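PDB 4IRF: malarial CLPB2 atpase/hsp101 protein from Plasmodium falciparum, which probably hydrolyses ATP as a ClpA/ClpB-family AAA+ chaperone of protein translocation and unfolding, and is present here as its N-terminal cargo-binding domain. Local coordinates for residues A[10-15]-A[110-115]; A[37-42]-A[70-75]. One frame throughout, in Å; residues are numbered along the deposited sequence.

This mainly helical Clp N-terminal domain begins with a non-helical leader, residues 10-13, that runs into helix 14-29. Contact 1 joins the leader and the first turn of that helix to 110-115, the loop and start of helix 114-121, closing a loop of more than ninety residues. Nested inside it, contact 2 sets the C-terminal end of helix 61-74 along helix 37-46 and closes a smaller loop of 27 residues, mostly helical and including helix 48-56. The two contacts lie on opposite sides of the chain's centre, about 22 Å apart between their centres, and do not touch. Contact 1 ties the N terminus to the second half of the domain; contact 2 joins two helices of the first half.

Contact 1. Residues A[10-15]-A[110-115]; sequences GKYLNR and PKVDVE
A single beta bridge, Tyr12 with Val112, joins the segments leading into helices 14-29 and 114-121 of the Clp N-terminal domain. Val112 N donates to Lys11 O (2.8 Å) nearly along the C=O axis, and Leu13 N donates to Val112 O (3.3 Å). Arg15, extended from CG to NE, forms a two-pronged, side-on salt bridge with the Asp113 carboxylate: NE hydrogen-bonds OD1 (2.8 Å) and NH2 hydrogen-bonds OD2 (2.7 Å), both on syn lone pairs, with the planes 22° apart. The anti lone pair of Asp113 OD1 takes the N-H of Val114 (2.6 Å from its N), which helps fix the carboxylate's rotation. Leu13 lays CD1 against the Asp113 carboxylate carbon and CD2 against Lys111 CB, while the bent Lys111 chain brings NZ to donate a 3.0 Å hydrogen bond to Gly10 O from above the carbonyl plane. Branched Val112 sets CB over one face of the Tyr12 ring in a CH-pi contact, 4.0 Å from its centroid. Lys148 also pairs with Asp113, so the buried carboxylate has two cationic partners and is probably ionised. Helix 91-106 borders Val112 and bonds the Tyr12 hydroxyl through Glu101; Tyr49 of helix 48-56 packs on Arg15 and Asp113.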
ATOM      1  N   GLY A  10      18.941  -6.237  -0.206  1.00 53.76           N
ATOM      2  CA  GLY A  10      18.124  -5.267  -0.977  1.00 39.13           C
ATOM      3  C   GLY A  10      17.447  -4.059  -0.252  1.00 44.00           C
ATOM      4  O   GLY A  10      17.135  -4.224   0.872  1.00 39.24           O
ATOM      5  N   LYS A  11      17.246  -2.910  -0.872  1.00 36.32           N
ATOM      6  CA  LYS A  11      16.663  -1.765  -0.157  1.00 37.67           C
ATOM      7  C   LYS A  11      15.186  -1.978   0.297  1.00 36.47           C
ATOM      8  O   LYS A  11      14.746  -1.371   1.223  1.00 34.58           O
ATOM      9  CB  LYS A  11      16.853  -0.472  -0.938  1.00 42.77           C
ATOM     10  CG  LYS A  11      15.720   0.459  -1.086  1.00 45.43           C
ATOM     11  CD  LYS A  11      16.031   1.809  -0.471  1.00 56.07           C
ATOM     12  CE  LYS A  11      16.634   2.777  -1.474  1.00 68.18           C
ATOM     13  NZ  LYS A  11      16.680   4.208  -1.028  1.00 74.93           N
ATOM     14  N   TYR A  12      14.475  -2.846  -0.365  1.00 26.31           N
ATOM     15  CA  TYR A  12      13.132  -3.166   0.030  1.00 29.80           C
ATOM     16  C   TYR A  12      13.128  -4.438   0.743  1.00 33.17           C
ATOM     17  O   TYR A  12      13.673  -5.321   0.257  1.00 35.77           O
ATOM     18  CB  TYR A  12      12.276  -3.335  -1.194  1.00 33.58           C
ATOM     19  CG  TYR A  12      11.919  -2.036  -1.751  1.00 32.93           C
ATOM     20  CD1 TYR A  12      12.834  -1.256  -2.301  1.00 39.37           C
ATOM     21  CD2 TYR A  12      10.680  -1.581  -1.632  1.00 41.62           C
ATOM     22  CE1 TYR A  12      12.513  -0.047  -2.795  1.00 35.47           C
ATOM     23  CE2 TYR A  12      10.337  -0.398  -2.083  1.00 45.07           C
ATOM     24  CZ  TYR A  12      11.282   0.381  -2.681  1.00 43.51           C
ATOM     25  OH  TYR A  12      10.919   1.526  -3.210  1.00 50.58           O
ATOM     26  N   LEU A  13      12.413  -4.515   1.856  1.00 25.62           N
ATOM     27  CA  LEU A  13      12.241  -5.789   2.501  1.00 25.25           C
ATOM     28  C   LEU A  13      11.436  -6.764   1.657  1.00 28.51           C
ATOM     29  O   LEU A  13      10.667  -6.395   0.850  1.00 27.32           O
ATOM     30  CB  LEU A  13      11.571  -5.655   3.833  1.00 23.28           C
ATOM     31  CG  LEU A  13      12.274  -4.838   4.883  1.00 28.06           C
ATOM     32  CD1 LEU A  13      11.441  -4.730   6.115  1.00 26.92           C
ATOM     33  CD2 LEU A  13      13.605  -5.415   5.194  1.00 30.78           C
ATOM     34  N   ASN A  14      11.631  -8.027   1.929  1.00 29.12           N
ATOM     35  CA  ASN A  14      10.868  -9.054   1.269  1.00 27.62           C
ATOM     36  C   ASN A  14       9.392  -8.847   1.373  1.00 34.66           C
ATOM     37  O   ASN A  14       8.695  -9.070   0.470  1.00 26.49           O
ATOM     38  CB  ASN A  14      11.098 -10.380   1.876  1.00 39.13           C
ATOM     39  CG  ASN A  14      11.918 -11.277   1.048  1.00 57.87           C
ATOM     40  OD1 ASN A  14      11.439 -11.993   0.115  1.00 65.19           O
ATOM     41  ND2 ASN A  14      13.137 -11.348   1.422  1.00 62.09           N
ATOM     42  N   ARG A  15       8.933  -8.563   2.570  1.00 27.25           N
ATOM     43  CA  ARG A  15       7.502  -8.412   2.763  1.00 25.86           C
ATOM     44  C   ARG A  15       6.956  -7.244   1.988  1.00 24.91           C
ATOM     45  O   ARG A  15       5.794  -7.257   1.600  1.00 25.07           O
ATOM     46  CB  ARG A  15       7.138  -8.327   4.255  1.00 23.24           C
ATOM     47  CG  ARG A  15       7.852  -7.233   5.065  1.00 24.97           C
ATOM     48  CD  ARG A  15       7.300  -7.253   6.498  1.00 28.14           C
ATOM     49  NE  ARG A  15       7.920  -6.304   7.426  1.00 26.10           N
ATOM     50  CZ  ARG A  15       8.505  -6.668   8.570  1.00 30.53           C
ATOM     51  NH1 ARG A  15       8.532  -7.948   8.906  1.00 31.98           N
ATOM     52  NH2 ARG A  15       9.043  -5.762   9.380  1.00 33.75           N
ATOM     53  N   PRO A 110      17.180   1.727   7.114  1.00 43.57           N
ATOM     54  CA  PRO A 110      17.999   1.385   5.949  1.00 47.25           C
ATOM     55  C   PRO A 110      17.216   0.553   4.927  1.00 42.97           C
ATOM     56  O   PRO A 110      17.674   0.402   3.781  1.00 44.61           O
ATOM     57  CB  PRO A 110      19.140   0.573   6.560  1.00 52.67           C
ATOM     58  CG  PRO A 110      18.506  -0.090   7.749  1.00 58.20           C
ATOM     59  CD  PRO A 110      17.465   0.868   8.276  1.00 53.23           C
ATOM     60  N   LYS A 111      16.044   0.052   5.323  1.00 32.28           N
ATOM     61  CA  LYS A 111      15.147  -0.618   4.379  1.00 23.78           C
ATOM     62  C   LYS A 111      13.741  -0.009   4.337  1.00 26.94           C
ATOM     63  O   LYS A 111      13.263   0.576   5.332  1.00 24.64           O
ATOM     64  CB  LYS A 111      15.017  -2.101   4.706  1.00 26.28           C
ATOM     65  CG  LYS A 111      16.294  -2.796   5.121  1.00 30.99           C
ATOM     66  CD  LYS A 111      17.140  -3.188   3.925  1.00 40.07           C
ATOM     67  CE  LYS A 111      18.211  -4.192   4.354  1.00 49.30           C
ATOM     68  NZ  LYS A 111      19.024  -4.583   3.181  1.00 55.77           N
ATOM     69  N   VAL A 112      13.061  -0.207   3.204  1.00 23.17           N
ATOM     70  CA  VAL A 112      11.696   0.241   3.035  1.00 20.12           C
ATOM     71  C   VAL A 112      10.745  -0.860   3.529  1.00 20.90           C
ATOM     72  O   VAL A 112      10.717  -1.949   2.983  1.00 22.85           O
ATOM     73  CB  VAL A 112      11.393   0.602   1.561  1.00 20.37           C
ATOM     74  CG1 VAL A 112       9.988   1.155   1.427  1.00 23.24           C
ATOM     75  CG2 VAL A 112      12.402   1.638   1.049  1.00 23.34           C
ATOM     76  N   ASP A 113      10.008  -0.570   4.597  1.00 23.06           N
ATOM     77  CA  ASP A 113       9.084  -1.534   5.199  1.00 22.33           C
ATOM     78  C   ASP A 113       7.646  -1.165   4.856  1.00 19.65           C
ATOM     79  O   ASP A 113       7.366  -0.175   4.178  1.00 19.33           O
ATOM     80  CB  ASP A 113       9.289  -1.572   6.735  1.00 22.73           C
ATOM     81  CG  ASP A 113       8.903  -2.914   7.350  1.00 27.64           C
ATOM     82  OD1 ASP A 113       8.041  -3.611   6.790  1.00 23.93           O
ATOM     83  OD2 ASP A 113       9.465  -3.270   8.408  1.00 32.01           O
ATOM     84  N   VAL A 114       6.711  -1.965   5.347  1.00 20.92           N
ATOM     85  CA  VAL A 114       5.303  -1.751   5.064  1.00 23.04           C
ATOM     86  C   VAL A 114       4.763  -0.401   5.513  1.00 23.61           C
ATOM     87  O   VAL A 114       3.940   0.179   4.824  1.00 21.35           O
ATOM     88  CB  VAL A 114       4.454  -2.909   5.658  1.00 25.34           C
ATOM     89  CG1 VAL A 114       3.016  -2.772   5.265  1.00 22.89           C
ATOM     90  CG2 VAL A 114       4.975  -4.224   5.145  1.00 21.29           C
ATOM     91  N   GLU A 115       5.216   0.105   6.669  1.00 21.01           N
ATOM     92  CA  GLU A 115       4.736   1.406   7.134  1.00 18.91           C
ATOM     93  C   GLU A 115       5.165   2.511   6.182  1.00 18.65           C
ATOM     94  O   GLU A 115       4.471   3.520   6.043  1.00 23.15           O
ATOM     95  CB  GLU A 115       5.330   1.739   8.504  1.00 23.26           C
ATOM     96  CG  GLU A 115       4.846   0.810   9.636  1.00 32.45           C
ATOM     97  CD  GLU A 115       5.644  -0.484   9.764  1.00 22.84           C
ATOM     98  OE1 GLU A 115       6.421  -0.863   8.853  1.00 27.78           O
ATOM     99  OE2 GLU A 115       5.477  -1.151  10.823  1.00 29.90           O
TER

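Contact 2. Residues A[37-42]-A[70-75]; sequences PIHILS and IALEQT
Leu72 reaches across from helix 61-74 with its isobutyl fork spread over the side of helix 37-46, one methyl toward Ile38 and His39, the other toward Ser42. Its CG stands anti to the carbonyl carbon (chi1 -70°), and from there CD2 enters between Ile38 and His39, 3.7 Å from Ile38 CG1 and 3.5 Å from His39 CD2. The other methyl, CD1, meets Ser42 one turn further along, 3.7 Å from OG. Ile38 crosses Leu72 obliquely. With CG1 anti to its backbone N (chi1 -175°), it carries CD1 to 4.0 Å from Ala71 CB, the single methyl that meets it there, and its CG2 faces Thr75 OG1. The same CG2 lies over one face of the His39 imidazole, offset toward the rim.

A polar bridge runs beside this apolar patch. Thr75 OG1 donates to Ala71 O (2.8 Å), on a lone pair in the carbonyl plane, and accepts a hydrogen bond from a water that is also bonded to His39 NE2 at 3.0 Å. His39 ND1 is held by the backbone N of Lys36, so both ring nitrogens are engaged. Ile130 of helix 125-133 packs on Ile38, and Leu126 on Ala71 and Thr75. The axes of segments 37-42 and 70-74 come within 10.0 Å and cross at -146°, a roughly antiparallel helix pair packed by aliphatic side chains inside this mainly helical Clp N-terminal domain.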
ATOM      1  N   PRO A  37      -1.894   2.613  -7.139  1.00 21.64           N
ATOM      2  CA  PRO A  37      -1.814   2.574  -5.661  1.00 19.23           C
ATOM      3  C   PRO A  37      -2.947   1.797  -4.996  1.00 21.41           C
ATOM      4  O   PRO A  37      -2.630   1.034  -4.069  1.00 21.15           O
ATOM      5  CB  PRO A  37      -1.834   4.036  -5.267  1.00 23.96           C
ATOM      6  CG  PRO A  37      -1.117   4.730  -6.445  1.00 21.37           C
ATOM      7  CD  PRO A  37      -1.679   3.971  -7.646  1.00 24.32           C
ATOM      8  N   ILE A  38      -4.187   1.920  -5.484  1.00 20.35           N
ATOM      9  CA  ILE A  38      -5.299   1.160  -4.900  1.00 25.18           C
ATOM     10  C   ILE A  38      -5.021  -0.325  -4.924  1.00 20.56           C
ATOM     11  O   ILE A  38      -5.353  -1.038  -3.976  1.00 21.71           O
ATOM     12  CB  ILE A  38      -6.654   1.473  -5.560  1.00 21.80           C
ATOM     13  CG1 ILE A  38      -7.769   0.737  -4.801  1.00 23.42           C
ATOM     14  CG2 ILE A  38      -6.614   1.056  -7.047  1.00 27.47           C
ATOM     15  CD1 ILE A  38      -7.856   1.189  -3.315  1.00 27.28           C
ATOM     16  N   HIS A  39      -4.367  -0.824  -5.985  1.00 21.57           N
ATOM     17  CA  HIS A  39      -4.019  -2.242  -6.037  1.00 20.87           C
ATOM     18  C   HIS A  39      -3.008  -2.646  -4.988  1.00 22.84           C
ATOM     19  O   HIS A  39      -3.074  -3.754  -4.440  1.00 22.72           O
ATOM     20  CB  HIS A  39      -3.472  -2.609  -7.416  1.00 22.33           C
ATOM     21  CG  HIS A  39      -4.399  -2.258  -8.517  1.00 22.45           C
ATOM     22  ND1 HIS A  39      -3.994  -1.591  -9.659  1.00 27.37           N
ATOM     23  CD2 HIS A  39      -5.728  -2.492  -8.663  1.00 23.49           C
ATOM     24  CE1 HIS A  39      -5.047  -1.397 -10.434  1.00 25.09           C
ATOM     25  NE2 HIS A  39      -6.110  -1.945  -9.858  1.00 24.44           N
ATOM     26  N   ILE A  40      -2.042  -1.760  -4.733  1.00 21.70           N
ATOM     27  CA  ILE A  40      -1.059  -2.007  -3.711  1.00 22.36           C
ATOM     28  C   ILE A  40      -1.726  -1.989  -2.343  1.00 22.80           C
ATOM     29  O   ILE A  40      -1.400  -2.844  -1.515  1.00 20.99           O
ATOM     30  CB  ILE A  40       0.069  -0.987  -3.733  1.00 17.82           C
ATOM     31  CG1 ILE A  40       0.808  -1.126  -5.081  1.00 20.57           C
ATOM     32  CG2 ILE A  40       1.014  -1.222  -2.556  1.00 19.45           C
ATOM     33  CD1 ILE A  40       1.973  -0.164  -5.189  1.00 20.75           C
ATOM     34  N   LEU A  41      -2.640  -1.031  -2.150  1.00 18.71           N
ATOM     35  CA  LEU A  41      -3.403  -0.964  -0.863  1.00 19.07           C
ATOM     36  C   LEU A  41      -4.175  -2.274  -0.612  1.00 25.64           C
ATOM     37  O   LEU A  41      -4.121  -2.821   0.505  1.00 22.99           O
ATOM     38  CB  LEU A  41      -4.304   0.269  -0.812  1.00 23.23           C
ATOM     39  CG  LEU A  41      -5.140   0.298   0.472  1.00 22.62           C
ATOM     40  CD1 LEU A  41      -4.262   0.321   1.697  1.00 23.69           C
ATOM     41  CD2 LEU A  41      -6.098   1.447   0.464  1.00 25.88           C
ATOM     42  N   SER A  42      -4.832  -2.800  -1.648  1.00 20.57           N
ATOM     43  CA  SER A  42      -5.574  -4.070  -1.508  1.00 21.66           C
ATOM     44  C   SER A  42      -4.639  -5.145  -0.983  1.00 21.63           C
ATOM     45  O   SER A  42      -4.930  -5.836   0.000  1.00 25.67           O
ATOM     46  CB  SER A  42      -6.142  -4.505  -2.859  1.00 22.39           C
ATOM     47  OG  SER A  42      -6.817  -5.754  -2.763  1.00 28.75           O
ATOM     48  N   ILE A  70     -14.810  -1.612  -3.148  1.00 37.04           N
ATOM     49  CA  ILE A  70     -15.604  -0.622  -3.870  1.00 35.12           C
ATOM     50  C   ILE A  70     -14.752   0.215  -4.836  1.00 30.24           C
ATOM     51  O   ILE A  70     -15.121   0.408  -5.997  1.00 37.14           O
ATOM     52  CB  ILE A  70     -16.401   0.284  -2.899  1.00 39.32           C
ATOM     53  CG1 ILE A  70     -17.589  -0.496  -2.327  1.00 39.64           C
ATOM     54  CG2 ILE A  70     -16.850   1.563  -3.585  1.00 42.12           C
ATOM     55  CD1 ILE A  70     -18.078   0.023  -0.957  1.00 47.47           C
ATOM     56  N   ALA A  71     -13.592   0.672  -4.369  1.00 28.58           N
ATOM     57  CA  ALA A  71     -12.682   1.467  -5.183  1.00 27.67           C
ATOM     58  C   ALA A  71     -12.033   0.641  -6.301  1.00 30.47           C
ATOM     59  O   ALA A  71     -11.821   1.161  -7.398  1.00 33.60           O
ATOM     60  CB  ALA A  71     -11.602   2.096  -4.306  1.00 28.33           C
ATOM     61  N   LEU A  72     -11.703  -0.617  -6.009  1.00 29.84           N
ATOM     62  CA  LEU A  72     -11.182  -1.528  -7.030  1.00 27.08           C
ATOM     63  C   LEU A  72     -12.186  -1.686  -8.162  1.00 30.15           C
ATOM     64  O   LEU A  72     -11.808  -1.691  -9.331  1.00 34.24           O
ATOM     65  CB  LEU A  72     -10.842  -2.895  -6.469  1.00 28.15           C
ATOM     66  CG  LEU A  72      -9.624  -2.963  -5.545  1.00 27.57           C
ATOM     67  CD1 LEU A  72      -9.457  -4.333  -4.944  1.00 27.45           C
ATOM     68  CD2 LEU A  72      -8.374  -2.560  -6.362  1.00 24.33           C
ATOM     69  N   GLU A  73     -13.468  -1.793  -7.829  1.00 30.20           N
ATOM     70  CA  GLU A  73     -14.464  -2.051  -8.875  1.00 32.14           C
ATOM     71  C   GLU A  73     -14.732  -0.795  -9.680  1.00 39.70           C
ATOM     72  O   GLU A  73     -14.801  -0.844 -10.907  1.00 41.77           O
ATOM     73  CB  GLU A  73     -15.764  -2.630  -8.303  1.00 41.15           C
ATOM     74  CG  GLU A  73     -15.849  -4.159  -8.337  1.00 49.61           C
ATOM     75  CD  GLU A  73     -15.687  -4.748  -9.736  1.00 43.41           C
ATOM     76  OE1 GLU A  73     -15.995  -4.057 -10.723  1.00 49.14           O
ATOM     77  OE2 GLU A  73     -15.242  -5.915  -9.837  1.00 41.95           O
ATOM     78  N   GLN A  74     -14.822   0.336  -8.993  1.00 36.40           N
ATOM     79  CA  GLN A  74     -15.007   1.630  -9.655  1.00 42.69           C
ATOM     80  C   GLN A  74     -13.917   1.937 -10.673  1.00 40.07           C
ATOM     81  O   GLN A  74     -14.164   2.586 -11.695  1.00 49.73           O
ATOM     82  CB  GLN A  74     -15.015   2.753  -8.629  1.00 47.72           C
ATOM     83  CG  GLN A  74     -16.207   2.779  -7.714  1.00 53.77           C
ATOM     84  CD  GLN A  74     -16.235   4.062  -6.908  1.00 67.08           C
ATOM     85  OE1 GLN A  74     -15.232   4.451  -6.293  1.00 72.26           O
ATOM     86  NE2 GLN A  74     -17.372   4.746  -6.931  1.00 72.28           N
ATOM     87  N   THR A  75     -12.701   1.489 -10.385  1.00 34.27           N
ATOM     88  CA  THR A  75     -11.557   1.809 -11.232  1.00 32.55           C
ATOM     89  C   THR A  75     -11.162   0.668 -12.153  1.00 31.72           C
ATOM     90  O   THR A  75     -10.115   0.759 -12.808  1.00 32.03           O
ATOM     91  CB  THR A  75     -10.335   2.249 -10.383  1.00 40.26           C
ATOM     92  OG1 THR A  75      -9.962   1.186  -9.500  1.00 31.64           O
ATOM     93  CG2 THR A  75     -10.689   3.486  -9.571  1.00 32.06           C
TER
HETATM   94  O   HOH W   1      -9.057  -1.373 -10.332  1.00 26.97           O